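Local coordinates for N-acyl-D-glutamate deacylase (Bordetella bronchiseptica, PDB 3GIP), which catalyses the zinc-dependent hydrolysis of N-acyl-D-glutamate to D-glutamate and a carboxylate, as a member of the amidohydrolase superfamily, at residues D8-G13 / R48-A53; V97-A102 / P119-V124; L151-D156 / Q167-M172; T289-E294 / A341-M346; I302-S307 / R334-A339. One frame throughout, in Å; residues are numbered along the deposited sequence.

Contact 1 (D8-G13 / R48-A53); sequences DFKITG and RHAWDA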
# COMPACT_ATOMS: atom_id res chain seq x y z
N ASP A 8 -6.31 -29.03 -9.04
CA ASP A 8 -7.40 -28.09 -9.27
C ASP A 8 -7.02 -27.11 -10.36
O ASP A 8 -7.88 -26.62 -11.10
CB ASP A 8 -7.74 -27.33 -7.98
CG ASP A 8 -8.37 -28.22 -6.93
OD1 ASP A 8 -9.29 -28.98 -7.28
OD2 ASP A 8 -7.95 -28.16 -5.76
N PHE A 9 -5.72 -26.85 -10.48
CA PHE A 9 -5.21 -25.92 -11.47
C PHE A 9 -3.76 -26.25 -11.80
O PHE A 9 -3.03 -26.79 -10.96
CB PHE A 9 -5.28 -24.49 -10.92
CG PHE A 9 -5.85 -23.48 -11.88
CD1 PHE A 9 -7.04 -22.83 -11.59
CD2 PHE A 9 -5.18 -23.15 -13.06
CE1 PHE A 9 -7.57 -21.87 -12.45
CE2 PHE A 9 -5.70 -22.19 -13.93
CZ PHE A 9 -6.90 -21.55 -13.62
N LYS A 10 -3.35 -25.97 -13.02
CA LYS A 10 -1.96 -26.18 -13.41
C LYS A 10 -1.62 -25.11 -14.44
O LYS A 10 -2.43 -24.78 -15.30
CB LYS A 10 -1.73 -27.59 -13.98
CG LYS A 10 -2.27 -27.86 -15.37
CD LYS A 10 -1.81 -29.24 -15.82
CE LYS A 10 -2.25 -29.58 -17.24
NZ LYS A 10 -1.74 -30.91 -17.67
N ILE A 11 -0.42 -24.55 -14.31
CA ILE A 11 0.06 -23.51 -15.21
C ILE A 11 1.33 -24.08 -15.83
O ILE A 11 2.34 -24.24 -15.15
CB ILE A 11 0.37 -22.23 -14.43
CG1 ILE A 11 -0.87 -21.78 -13.67
CG2 ILE A 11 0.85 -21.14 -15.39
CD1 ILE A 11 -0.64 -20.61 -12.74
N THR A 12 1.26 -24.37 -17.12
CA THR A 12 2.39 -24.99 -17.81
C THR A 12 3.10 -24.20 -18.90
O THR A 12 2.59 -23.20 -19.41
CB THR A 12 1.93 -26.32 -18.43
OG1 THR A 12 3.03 -26.92 -19.13
CG2 THR A 12 0.78 -26.08 -19.39
N GLY A 13 4.30 -24.67 -19.24
CA GLY A 13 5.10 -24.07 -20.29
C GLY A 13 5.80 -22.76 -20.02
O GLY A 13 6.55 -22.27 -20.87
N ARG A 48 -8.26 -29.80 -13.21
CA ARG A 48 -9.59 -29.27 -13.48
C ARG A 48 -9.50 -28.04 -14.38
O ARG A 48 -10.34 -27.84 -15.25
CB ARG A 48 -10.29 -28.92 -12.17
CG ARG A 48 -10.59 -30.12 -11.29
CD ARG A 48 -11.31 -29.71 -10.01
NE ARG A 48 -11.74 -30.87 -9.23
CZ ARG A 48 -10.92 -31.77 -8.69
NH1 ARG A 48 -9.61 -31.64 -8.83
NH2 ARG A 48 -11.41 -32.79 -8.01
N HIS A 49 -8.48 -27.22 -14.14
CA HIS A 49 -8.27 -26.01 -14.94
C HIS A 49 -6.80 -25.95 -15.32
O HIS A 49 -5.94 -26.42 -14.57
CB HIS A 49 -8.62 -24.76 -14.13
CG HIS A 49 -10.01 -24.77 -13.58
ND1 HIS A 49 -10.34 -25.39 -12.39
CD2 HIS A 49 -11.16 -24.24 -14.05
CE1 HIS A 49 -11.63 -25.24 -12.16
NE2 HIS A 49 -12.15 -24.54 -13.15
N ALA A 50 -6.50 -25.38 -16.48
CA ALA A 50 -5.12 -25.28 -16.92
C ALA A 50 -4.86 -24.05 -17.76
O ALA A 50 -5.68 -23.66 -18.60
CB ALA A 50 -4.74 -26.53 -17.69
N TRP A 51 -3.70 -23.43 -17.54
CA TRP A 51 -3.29 -22.25 -18.29
C TRP A 51 -1.98 -22.53 -19.01
O TRP A 51 -1.09 -23.19 -18.47
CB TRP A 51 -3.08 -21.05 -17.36
CG TRP A 51 -4.33 -20.38 -16.88
CD1 TRP A 51 -5.58 -20.50 -17.40
CD2 TRP A 51 -4.42 -19.42 -15.82
NE1 TRP A 51 -6.46 -19.67 -16.73
CE2 TRP A 51 -5.77 -19.00 -15.75
CE3 TRP A 51 -3.50 -18.87 -14.92
CZ2 TRP A 51 -6.21 -18.06 -14.82
CZ3 TRP A 51 -3.94 -17.94 -13.99
CH2 TRP A 51 -5.29 -17.54 -13.95
N ASP A 52 -1.86 -22.02 -20.23
CA ASP A 52 -0.65 -22.18 -21.02
C ASP A 52 0.18 -20.92 -20.82
O ASP A 52 -0.15 -19.86 -21.37
CB ASP A 52 -0.99 -22.37 -22.50
CG ASP A 52 0.24 -22.43 -23.38
OD1 ASP A 52 1.36 -22.53 -22.85
OD2 ASP A 52 0.08 -22.39 -24.62
N ALA A 53 1.24 -21.02 -20.03
CA ALA A 53 2.10 -19.88 -19.75
C ALA A 53 3.32 -19.81 -20.66
O ALA A 53 4.31 -19.17 -20.32
CB ALA A 53 2.55 -19.92 -18.29

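Contact 2 (V97-A102 / P119-V124); sequences VSAAPA and PLFADV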
# COMPACT_ATOMS: atom_id res chain seq x y z
N VAL A 97 -4.83 6.11 9.08
CA VAL A 97 -6.27 5.93 8.92
C VAL A 97 -6.65 4.52 8.51
O VAL A 97 -6.10 3.96 7.56
CB VAL A 97 -6.85 6.95 7.91
CG1 VAL A 97 -6.77 8.35 8.49
CG2 VAL A 97 -6.09 6.86 6.59
N SER A 98 -7.60 3.95 9.24
CA SER A 98 -8.03 2.58 8.99
C SER A 98 -9.54 2.38 9.11
O SER A 98 -10.26 3.29 9.53
CB SER A 98 -7.33 1.65 9.99
OG SER A 98 -7.58 2.07 11.32
N ALA A 99 -10.00 1.19 8.75
CA ALA A 99 -11.42 0.85 8.81
C ALA A 99 -11.94 0.88 10.25
O ALA A 99 -13.11 1.17 10.48
CB ALA A 99 -11.66 -0.52 8.21
N ALA A 100 -11.06 0.59 11.20
CA ALA A 100 -11.43 0.56 12.61
C ALA A 100 -10.23 0.91 13.48
O ALA A 100 -9.09 0.80 13.04
CB ALA A 100 -11.96 -0.83 12.98
N PRO A 101 -10.46 1.34 14.73
CA PRO A 101 -11.76 1.52 15.38
C PRO A 101 -12.45 2.81 14.96
O PRO A 101 -11.81 3.72 14.42
CB PRO A 101 -11.40 1.53 16.86
CG PRO A 101 -10.08 2.24 16.85
CD PRO A 101 -9.36 1.58 15.69
N ALA A 102 -13.75 2.90 15.22
CA ALA A 102 -14.52 4.07 14.86
C ALA A 102 -14.23 5.25 15.79
O ALA A 102 -13.99 5.07 16.99
CB ALA A 102 -16.01 3.74 14.90
N PRO A 119 -19.42 4.19 6.85
CA PRO A 119 -19.19 4.39 8.28
C PRO A 119 -18.16 3.38 8.78
O PRO A 119 -18.22 2.20 8.45
CB PRO A 119 -20.57 4.14 8.88
CG PRO A 119 -21.48 4.65 7.80
CD PRO A 119 -20.85 4.07 6.56
N LEU A 120 -17.20 3.86 9.57
CA LEU A 120 -16.15 2.99 10.08
C LEU A 120 -16.68 1.90 11.02
O LEU A 120 -17.76 2.04 11.60
CB LEU A 120 -15.08 3.82 10.79
CG LEU A 120 -14.35 4.80 9.86
CD1 LEU A 120 -13.23 5.50 10.62
CD2 LEU A 120 -13.78 4.04 8.67
N PHE A 121 -15.91 0.83 11.14
CA PHE A 121 -16.28 -0.30 11.99
C PHE A 121 -15.89 -0.03 13.44
O PHE A 121 -14.91 0.67 13.72
CB PHE A 121 -15.59 -1.57 11.48
CG PHE A 121 -16.15 -2.06 10.18
CD1 PHE A 121 -17.25 -2.92 10.16
CD2 PHE A 121 -15.60 -1.65 8.97
CE1 PHE A 121 -17.79 -3.36 8.94
CE2 PHE A 121 -16.13 -2.08 7.75
CZ PHE A 121 -17.23 -2.93 7.74
N ALA A 122 -16.66 -0.59 14.37
CA ALA A 122 -16.42 -0.41 15.80
C ALA A 122 -14.99 -0.78 16.20
O ALA A 122 -14.32 -0.02 16.89
CB ALA A 122 -17.42 -1.24 16.60
N ASP A 123 -14.55 -1.96 15.79
CA ASP A 123 -13.21 -2.44 16.09
C ASP A 123 -12.75 -3.42 15.03
O ASP A 123 -13.50 -3.76 14.12
CB ASP A 123 -13.17 -3.11 17.47
CG ASP A 123 -14.26 -4.14 17.66
OD1 ASP A 123 -14.62 -4.84 16.69
OD2 ASP A 123 -14.76 -4.27 18.80
N VAL A 124 -11.51 -3.89 15.15
CA VAL A 124 -10.97 -4.83 14.18
C VAL A 124 -11.78 -6.13 14.14
O VAL A 124 -12.01 -6.68 13.06
CB VAL A 124 -9.49 -5.14 14.48
CG1 VAL A 124 -8.98 -6.21 13.52
CG2 VAL A 124 -8.67 -3.87 14.32

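Contact 3 (L151-D156 / Q167-M172); sequences LAAMRD and QAMQDM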
# COMPACT_ATOMS: atom_id res chain seq x y z
N LEU A 151 -8.73 9.48 17.67
CA LEU A 151 -10.12 9.90 17.51
C LEU A 151 -11.10 9.05 18.30
O LEU A 151 -12.21 9.50 18.61
CB LEU A 151 -10.51 9.87 16.03
CG LEU A 151 -9.71 10.81 15.12
CD1 LEU A 151 -10.09 10.55 13.68
CD2 LEU A 151 -9.96 12.26 15.50
N ALA A 152 -10.70 7.83 18.63
CA ALA A 152 -11.56 6.92 19.38
C ALA A 152 -11.35 7.02 20.88
O ALA A 152 -12.27 6.74 21.66
CB ALA A 152 -11.32 5.49 18.92
N ALA A 153 -10.16 7.44 21.29
CA ALA A 153 -9.83 7.53 22.71
C ALA A 153 -9.85 8.93 23.32
O ALA A 153 -9.94 9.07 24.54
CB ALA A 153 -8.47 6.88 22.96
N MET A 154 -9.76 9.96 22.48
CA MET A 154 -9.71 11.32 23.00
C MET A 154 -10.88 12.24 22.70
O MET A 154 -11.20 12.52 21.54
CB MET A 154 -8.41 11.98 22.52
CG MET A 154 -7.17 11.26 23.01
SD MET A 154 -5.65 11.90 22.30
CE MET A 154 -5.43 13.39 23.24
N ARG A 155 -11.51 12.73 23.77
CA ARG A 155 -12.63 13.65 23.68
C ARG A 155 -12.18 14.89 22.91
O ARG A 155 -12.96 15.51 22.18
CB ARG A 155 -13.08 14.02 25.10
CG ARG A 155 -14.08 15.15 25.20
CD ARG A 155 -14.49 15.36 26.65
NE ARG A 155 -15.28 16.57 26.84
CZ ARG A 155 -14.81 17.80 26.67
NH1 ARG A 155 -13.55 17.98 26.31
NH2 ARG A 155 -15.60 18.85 26.87
N ASP A 156 -10.90 15.23 23.07
CA ASP A 156 -10.30 16.36 22.37
C ASP A 156 -9.02 15.84 21.72
O ASP A 156 -7.94 15.91 22.31
CB ASP A 156 -9.97 17.50 23.33
CG ASP A 156 -9.27 18.65 22.63
OD1 ASP A 156 -9.18 18.62 21.39
OD2 ASP A 156 -8.81 19.59 23.32
N GLN A 167 -3.10 5.03 27.73
CA GLN A 167 -3.29 3.61 28.00
C GLN A 167 -4.46 3.06 27.19
O GLN A 167 -4.44 1.91 26.77
CB GLN A 167 -3.52 3.38 29.49
CG GLN A 167 -3.49 1.91 29.90
CD GLN A 167 -2.18 1.23 29.52
OE1 GLN A 167 -1.10 1.70 29.88
NE2 GLN A 167 -2.27 0.13 28.79
N ALA A 168 -5.48 3.89 26.98
CA ALA A 168 -6.64 3.46 26.21
C ALA A 168 -6.23 3.17 24.77
O ALA A 168 -6.66 2.18 24.17
CB ALA A 168 -7.72 4.53 26.23
N MET A 169 -5.39 4.04 24.21
CA MET A 169 -4.93 3.83 22.84
C MET A 169 -4.08 2.57 22.76
O MET A 169 -4.17 1.81 21.79
CB MET A 169 -4.14 5.05 22.35
CG MET A 169 -4.99 6.30 22.18
SD MET A 169 -4.14 7.64 21.31
CE MET A 169 -3.23 8.38 22.65
N GLN A 170 -3.26 2.34 23.78
CA GLN A 170 -2.43 1.15 23.79
C GLN A 170 -3.28 -0.10 23.92
O GLN A 170 -3.02 -1.11 23.27
CB GLN A 170 -1.40 1.24 24.93
CG GLN A 170 -0.22 2.13 24.59
CD GLN A 170 0.76 2.31 25.72
OE1 GLN A 170 1.00 1.38 26.51
NE2 GLN A 170 1.35 3.49 25.81
N ASP A 171 -4.33 -0.04 24.75
CA ASP A 171 -5.21 -1.19 24.92
C ASP A 171 -5.99 -1.46 23.64
O ASP A 171 -6.23 -2.62 23.28
CB ASP A 171 -6.18 -0.95 26.08
CG ASP A 171 -5.49 -0.97 27.44
OD1 ASP A 171 -4.40 -1.56 27.54
OD2 ASP A 171 -6.05 -0.40 28.40
N MET A 172 -6.39 -0.39 22.95
CA MET A 172 -7.12 -0.53 21.69
C MET A 172 -6.19 -1.18 20.67
O MET A 172 -6.60 -2.04 19.89
CB MET A 172 -7.58 0.83 21.18
CG MET A 172 -8.64 1.50 22.03
SD MET A 172 -9.22 3.05 21.29
CE MET A 172 -10.46 2.43 20.19

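Contact 4 (T289-E294 / A341-M346); sequences TILIPE and AIYFAM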
# COMPACT_ATOMS: atom_id res chain seq x y z
N THR A 289 -2.93 13.43 -2.26
CA THR A 289 -3.60 13.33 -0.97
C THR A 289 -4.58 14.48 -0.88
O THR A 289 -4.97 15.06 -1.89
CB THR A 289 -2.57 13.39 0.19
OG1 THR A 289 -3.26 13.17 1.44
CG2 THR A 289 -1.86 14.73 0.24
N ILE A 290 -5.01 14.82 0.33
CA ILE A 290 -5.96 15.90 0.50
C ILE A 290 -5.37 17.23 0.02
O ILE A 290 -4.14 17.41 0.01
CB ILE A 290 -6.37 16.04 1.97
CG1 ILE A 290 -5.14 16.27 2.85
CG2 ILE A 290 -7.09 14.78 2.41
CD1 ILE A 290 -5.45 16.51 4.32
N LEU A 291 -6.23 18.14 -0.40
CA LEU A 291 -5.78 19.45 -0.85
C LEU A 291 -5.36 20.24 0.37
O LEU A 291 -6.12 20.38 1.34
CB LEU A 291 -6.90 20.18 -1.60
CG LEU A 291 -6.55 21.59 -2.09
CD1 LEU A 291 -5.37 21.53 -3.05
CD2 LEU A 291 -7.76 22.20 -2.77
N ILE A 292 -4.14 20.77 0.33
CA ILE A 292 -3.58 21.55 1.43
C ILE A 292 -3.34 22.98 0.97
O ILE A 292 -2.41 23.25 0.21
CB ILE A 292 -2.27 20.90 1.90
CG1 ILE A 292 -2.55 19.46 2.36
CG2 ILE A 292 -1.65 21.71 3.03
CD1 ILE A 292 -1.31 18.61 2.52
N PRO A 293 -4.18 23.92 1.41
CA PRO A 293 -4.05 25.33 1.02
C PRO A 293 -2.67 25.94 1.26
O PRO A 293 -2.24 26.82 0.52
CB PRO A 293 -5.13 26.02 1.84
CG PRO A 293 -6.19 24.97 1.93
CD PRO A 293 -5.38 23.73 2.25
N GLU A 294 -1.97 25.46 2.29
CA GLU A 294 -0.65 25.98 2.61
C GLU A 294 0.38 25.69 1.52
O GLU A 294 1.48 26.24 1.54
CB GLU A 294 -0.16 25.40 3.94
CG GLU A 294 -1.05 25.76 5.13
CD GLU A 294 -2.10 24.70 5.42
OE1 GLU A 294 -2.91 24.39 4.52
OE2 GLU A 294 -2.12 24.18 6.56
N ALA A 341 -5.76 16.42 -4.27
CA ALA A 341 -4.94 16.90 -5.38
C ALA A 341 -3.70 16.05 -5.60
O ALA A 341 -3.33 15.21 -4.77
CB ALA A 341 -4.51 18.34 -5.11
N ILE A 342 -3.07 16.28 -6.75
CA ILE A 342 -1.83 15.61 -7.11
C ILE A 342 -0.78 16.70 -7.03
O ILE A 342 -1.00 17.83 -7.50
CB ILE A 342 -1.87 15.02 -8.54
CG1 ILE A 342 -2.83 13.83 -8.58
CG2 ILE A 342 -0.46 14.60 -8.97
CD1 ILE A 342 -3.11 13.30 -9.96
N TYR A 343 0.36 16.37 -6.43
CA TYR A 343 1.46 17.30 -6.26
C TYR A 343 2.67 16.78 -7.03
O TYR A 343 3.30 15.81 -6.63
CB TYR A 343 1.81 17.41 -4.77
CG TYR A 343 0.64 17.85 -3.92
CD1 TYR A 343 0.33 19.20 -3.77
CD2 TYR A 343 -0.17 16.91 -3.27
CE1 TYR A 343 -0.76 19.61 -2.99
CE2 TYR A 343 -1.26 17.31 -2.50
CZ TYR A 343 -1.54 18.65 -2.36
OH TYR A 343 -2.61 19.05 -1.58
N PHE A 344 2.98 17.44 -8.14
CA PHE A 344 4.11 17.05 -8.98
C PHE A 344 5.35 17.71 -8.38
O PHE A 344 5.76 18.79 -8.80
CB PHE A 344 3.85 17.54 -10.41
CG PHE A 344 2.64 16.92 -11.03
CD1 PHE A 344 2.68 15.60 -11.49
CD2 PHE A 344 1.44 17.62 -11.12
CE1 PHE A 344 1.55 15.00 -12.03
CE2 PHE A 344 0.30 17.02 -11.65
CZ PHE A 344 0.36 15.71 -12.11
N ALA A 345 5.95 17.04 -7.39
CA ALA A 345 7.08 17.63 -6.69
C ALA A 345 8.32 16.79 -6.46
O ALA A 345 9.20 17.21 -5.70
CB ALA A 345 6.59 18.18 -5.35
N MET A 346 8.42 15.62 -7.08
CA MET A 346 9.59 14.78 -6.88
C MET A 346 10.44 14.61 -8.13
O MET A 346 10.01 14.94 -9.24
CB MET A 346 9.17 13.40 -6.36
CG MET A 346 8.51 13.41 -4.98
SD MET A 346 6.70 13.44 -5.03
CE MET A 346 6.35 11.70 -5.30

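Contact 5 (I302-S307 / R334-A339); sequences IRITWS and RRLAPA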
# COMPACT_ATOMS: atom_id res chain seq x y z
N ILE A 302 -0.68 22.20 -9.01
CA ILE A 302 -1.49 21.39 -8.10
C ILE A 302 -2.73 21.07 -8.93
O ILE A 302 -3.40 21.97 -9.44
CB ILE A 302 -1.86 22.19 -6.83
CG1 ILE A 302 -0.61 22.36 -5.96
CG2 ILE A 302 -2.96 21.47 -6.05
CD1 ILE A 302 -0.81 23.31 -4.78
N ARG A 303 -3.02 19.78 -9.10
CA ARG A 303 -4.16 19.36 -9.91
C ARG A 303 -5.19 18.64 -9.05
O ARG A 303 -4.88 17.68 -8.36
CB ARG A 303 -3.68 18.45 -11.05
CG ARG A 303 -4.76 18.13 -12.07
CD ARG A 303 -4.28 17.15 -13.13
NE ARG A 303 -3.49 17.78 -14.18
CZ ARG A 303 -2.98 17.11 -15.22
NH1 ARG A 303 -3.19 15.80 -15.31
NH2 ARG A 303 -2.28 17.74 -16.16
N ILE A 304 -6.43 19.12 -9.12
CA ILE A 304 -7.51 18.55 -8.32
C ILE A 304 -7.90 17.12 -8.71
O ILE A 304 -8.04 16.80 -9.89
CB ILE A 304 -8.76 19.47 -8.39
CG1 ILE A 304 -8.36 20.90 -8.00
CG2 ILE A 304 -9.86 18.96 -7.48
CD1 ILE A 304 -7.66 21.02 -6.64
N THR A 305 -8.07 16.27 -7.70
CA THR A 305 -8.46 14.88 -7.92
C THR A 305 -9.93 14.68 -7.57
O THR A 305 -10.58 13.74 -8.04
CB THR A 305 -7.61 13.92 -7.07
OG1 THR A 305 -7.61 14.36 -5.71
CG2 THR A 305 -6.18 13.89 -7.59
N TRP A 306 -10.45 15.56 -6.71
CA TRP A 306 -11.85 15.54 -6.29
C TRP A 306 -12.13 16.77 -5.44
O TRP A 306 -11.21 17.35 -4.88
CB TRP A 306 -12.18 14.28 -5.47
CG TRP A 306 -11.45 14.16 -4.15
CD1 TRP A 306 -10.21 13.64 -3.95
CD2 TRP A 306 -11.92 14.58 -2.86
NE1 TRP A 306 -9.87 13.70 -2.62
CE2 TRP A 306 -10.91 14.28 -1.93
CE3 TRP A 306 -13.10 15.19 -2.40
CZ2 TRP A 306 -11.03 14.56 -0.56
CZ3 TRP A 306 -13.23 15.47 -1.04
CH2 TRP A 306 -12.20 15.15 -0.14
N SER A 307 -13.39 17.17 -5.38
CA SER A 307 -13.82 18.32 -4.57
C SER A 307 -15.30 18.16 -4.30
O SER A 307 -16.11 18.08 -5.23
CB SER A 307 -13.58 19.64 -5.31
OG SER A 307 -14.21 20.71 -4.60
N ARG A 334 -9.19 26.93 -0.45
CA ARG A 334 -10.11 26.89 0.68
C ARG A 334 -11.55 26.71 0.23
O ARG A 334 -12.34 26.04 0.89
CB ARG A 334 -9.96 28.17 1.51
CG ARG A 334 -8.63 28.26 2.23
CD ARG A 334 -8.40 29.63 2.85
NE ARG A 334 -7.11 29.69 3.53
CZ ARG A 334 -6.51 30.82 3.89
NH1 ARG A 334 -7.09 31.99 3.63
NH2 ARG A 334 -5.34 30.79 4.51
N ARG A 335 -11.91 27.31 -0.91
CA ARG A 335 -13.27 27.19 -1.43
C ARG A 335 -13.53 25.79 -1.97
O ARG A 335 -14.68 25.34 -2.02
CB ARG A 335 -13.52 28.22 -2.53
CG ARG A 335 -13.50 29.66 -2.07
CD ARG A 335 -13.88 30.58 -3.22
NE ARG A 335 -13.71 31.99 -2.88
CZ ARG A 335 -13.89 32.99 -3.75
NH1 ARG A 335 -14.26 32.72 -4.99
NH2 ARG A 335 -13.70 34.24 -3.37
N LEU A 336 -12.47 25.11 -2.39
CA LEU A 336 -12.57 23.76 -2.94
C LEU A 336 -12.71 22.69 -1.87
O LEU A 336 -13.14 21.57 -2.15
CB LEU A 336 -11.34 23.45 -3.79
CG LEU A 336 -11.22 24.17 -5.14
CD1 LEU A 336 -9.80 24.03 -5.67
CD2 LEU A 336 -12.23 23.58 -6.12
N ALA A 337 -12.35 23.03 -0.63
CA ALA A 337 -12.40 22.09 0.47
C ALA A 337 -13.80 21.60 0.84
O ALA A 337 -14.77 22.37 0.83
CB ALA A 337 -11.74 22.70 1.70
N PRO A 338 -13.93 20.30 1.15
CA PRO A 338 -12.84 19.31 1.15
C PRO A 338 -12.53 18.83 -0.26
O PRO A 338 -13.43 18.63 -1.08
CB PRO A 338 -13.38 18.20 2.04
CG PRO A 338 -14.84 18.25 1.79
CD PRO A 338 -15.13 19.73 1.80
N ALA A 339 -11.24 18.62 -0.54
CA ALA A 339 -10.82 18.18 -1.85
C ALA A 339 -9.51 17.41 -1.78
O ALA A 339 -8.92 17.26 -0.72
CB ALA A 339 -10.65 19.38 -2.77

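Contact 1 (D8-G13 / R48-A53)
Arg48 lies beside Asp8, the two side chains pointing the same way. NH1 of Arg48 is 3.1 Å from OD1 of Asp8, a salt bridge of charge alone, because the oxygen sits well out of the guanidinium plane. The other carboxylate oxygen of Asp8 takes the backbone N-H of Asp33. His49 follows and grips the carbonyl of Asp8. Its ND1 donates to Asp8 O over 3.0 Å, with the oxygen in the imidazole plane, and its backbone N adds a weak bond to the same oxygen. CB of His49 lies over the centre of the Phe9 ring, 3.5 Å from the centroid, in a CH-pi contact. The two rings are near parallel but barely overlap. From here the chains run as parallel strands, 11° apart, in a small four-stranded mixed sheet where strand 50-52 is outermost and strand 7-12 is its inner neighbour. Ala50 sets CB against CG of Lys10, whose amine goes on to the carbonyls of His45 and Leu42. Trp51 N bonds to Lys10 O at 2.9 Å, and Trp51 O accepts Thr12 N. The indole receives the edge of Phe9 on one face, a T-shaped pair with CZ of Phe9 3.5 Å from CE2 of Trp51. The side chain of Leu456 touches both Phe9 and Trp51. Asp52 turns its carboxylate to Ser54. Ala53 N bonds to Thr12 O, and Ala53 CB meets CG2 of Ile11 at 3.6 Å.

Contact 2 (V97-A102 / P119-V124)
Leu120, Ala99 and Ala100 carry this contact, a loop-to-loop pairing in the long connection between strand 87-92 and helix 124-133 of the amidohydrolase TIM barrel. The loop starts close to Cys95, a ligand of the zinc ion. Leu120 lays its side chain against the backbone of the other segment. Its CB is 3.3 Å from Ala99 O. With CG anti to the carbonyl carbon (chi1 -63°), the branch point also lies by Ala99 O, and CD2 beyond it reaches Ser98 O at 3.7 Å. Asn148 of helix 146-153 also touches this leucine. Ala99 gives its carbonyl to Phe121 N, a 2.9 Å hydrogen bond with the donor tilted 20° from the carbonyl plane. The methyl of Ala99 lies 4.2 Å from CD2 of Phe121, whose ring also meets the ring of Tyr127. Ala100 points its methyl into the bend of the second segment. There CB is 3.4 Å from both Phe121 O and Asp123 C. The peptide bond between Ala100 and Pro101 is cis. Just beyond it, Ala102 N makes a long, weak hydrogen bond to Ala122 O. Asp123 is the N-cap of helix 124-133, with OD1 accepting Ala126 N. Within the first segment, Ser98 OG donates to Ala100 O at 2.6 Å from above the carbonyl plane, and the same hydroxyl is also hydrogen-bonded to Gly145 N.

Contact 3 (L151-D156 / Q167-M172)
Ala152 and Ala153 meet Met169 and Met172 in a small apolar helix-to-helix contact. It joins the C-terminal end of helix 146-153 to the flank of helix 163-179, toward the periphery of the TIM-barrel fold. Ala153 sits in the middle. Its CB touches CG of Met169 at 3.6 Å and CB of Ala168 at 4.1 Å, with SD of Met172 a little further off. The backbones come near here too, the CA atoms of Ala153 and Met169 being 6.1 Å apart. Met172 reaches across with its end. The chain is bent at chi3 (85°), which brings CE to 3.4 Å from CB of Ala152, tighter than a usual carbon contact. Met172 also packs on Pro101 and Leu149. Met169 bends the other way at its own chi3 (-83°), and its CE lies 4.3 Å from SD of Met154. Met154 is the first residue to leave the helix, and its carbonyl accepts ND2 of Asn107, as does that of Leu151. Every side-chain contact between the segments is made by methyl, methylene or thioether groups. The pairing therefore rests on shape and dispersion: the small Ala152 takes the end of Met172, and the small Ala153 takes CG of Met169.

Contact 4 (T289-E294 / A341-M346)
Thr289 and Ala341 form an antiparallel hydrogen-bonded pair, with Thr289 N bonding to Ala341 O at 3.1 Å and Ala341 N to Thr289 O at 2.9 Å. Past this pair strand 287-290 ends, and the side chain of Tyr343 spans the gap to the departing chain. The CA-CB bond of the tyrosine already points to that chain, and the ring carries the hydroxyl across to it. The hydroxyl is held by two bonds. Tyr343 OH donates to Ile290 O over 2.7 Å, tilted 21° from the carbonyl plane. It accepts Ile292 N at 3.0 Å. Both partners lie at the edge of the ring. The hydroxyl thus bridges the carbonyl before Leu291 and the N-H after it. The methyl CG2 of Thr289 meets ring atom CE2 of Tyr343 at 3.8 Å. CD1 of Leu291 touches CB of Ala341 at 3.9 Å, and the leucine crosses the tyrosine at about a right angle. Thr289 OG1 is hydrogen-bonded to the hydroxyl of Tyr190, and Arg295 makes a cation-pi contact with the tyrosine ring; acetate near Thr289 and formate near Tyr343, both probably from the crystallisation liquor, may mark a pocket. In this three-stranded antiparallel sheet, strand 339-343 is central, between strands 287-290 and 303-307. Helix 329-336 covers Leu291 through Ala333 and Leu336.

Contact 5 (I302-S307 / R334-A339)
Trp306 lays one face of its indole on the backbone of Ala339. CA of Ala339 stands 3.5 Å from the centroid of the six-membered ring and 4° off its normal, a CH-pi contact. The carbonyl carbon of Ala339 is over the same ring system, toward the rim. Pro338 borders it, with CB 3.9 Å from CH2 of Trp306. CG, from which the indole extends over Ala339, lies between the backbone N and the carbonyl carbon of Trp306 (chi1 64°). Next to this, Ser307 and Ala339 form an antiparallel non-hydrogen-bonded pair, their CA atoms 4.0 Å apart. Ser307 OG donates to Leu336 O at 2.8 Å, in the carbonyl plane and on a lone pair. Earlier on the same segment, CD1 of Ile304 meets CD1 of Leu336 at 3.8 Å. The peptide bond before Pro338 is cis, within the short link from helix 329-336 to strand 339-343. Outside the contact, Asp370 touches Trp306, while Trp325 and Leu318 pack on Leu336. Ser307 OG also bonds to His310 N. That hydroxyl therefore joins three pieces of chain: it gives its proton to the end of the helix and takes one from the loop after the strand. The indole adds an apolar cover over the first peptides of the next strand.

Overall arrangement
Along the chain, contacts 1, 2 and 3 follow one another. Contact 5 then falls within the interval spanned by contact 4. Contact 1 stands apart in the small sheet near the N-terminus, its centre 40 to 50 Å from the others. Contacts 2 and 3 touch, with centres 13 Å apart: Pro101 and Ala102 pack on Ala152 and Met172, joining the loop after strand 87-92 to helices 146-153 and 163-179. Contacts 4 and 5 are 10 Å apart between centres and share one three-stranded sheet. There Ile342 N probably bonds to Arg303 O, and Leu291 N to Ala339 O. Contacts 2 and 4 come within about 9 Å between nearest atoms but do not touch.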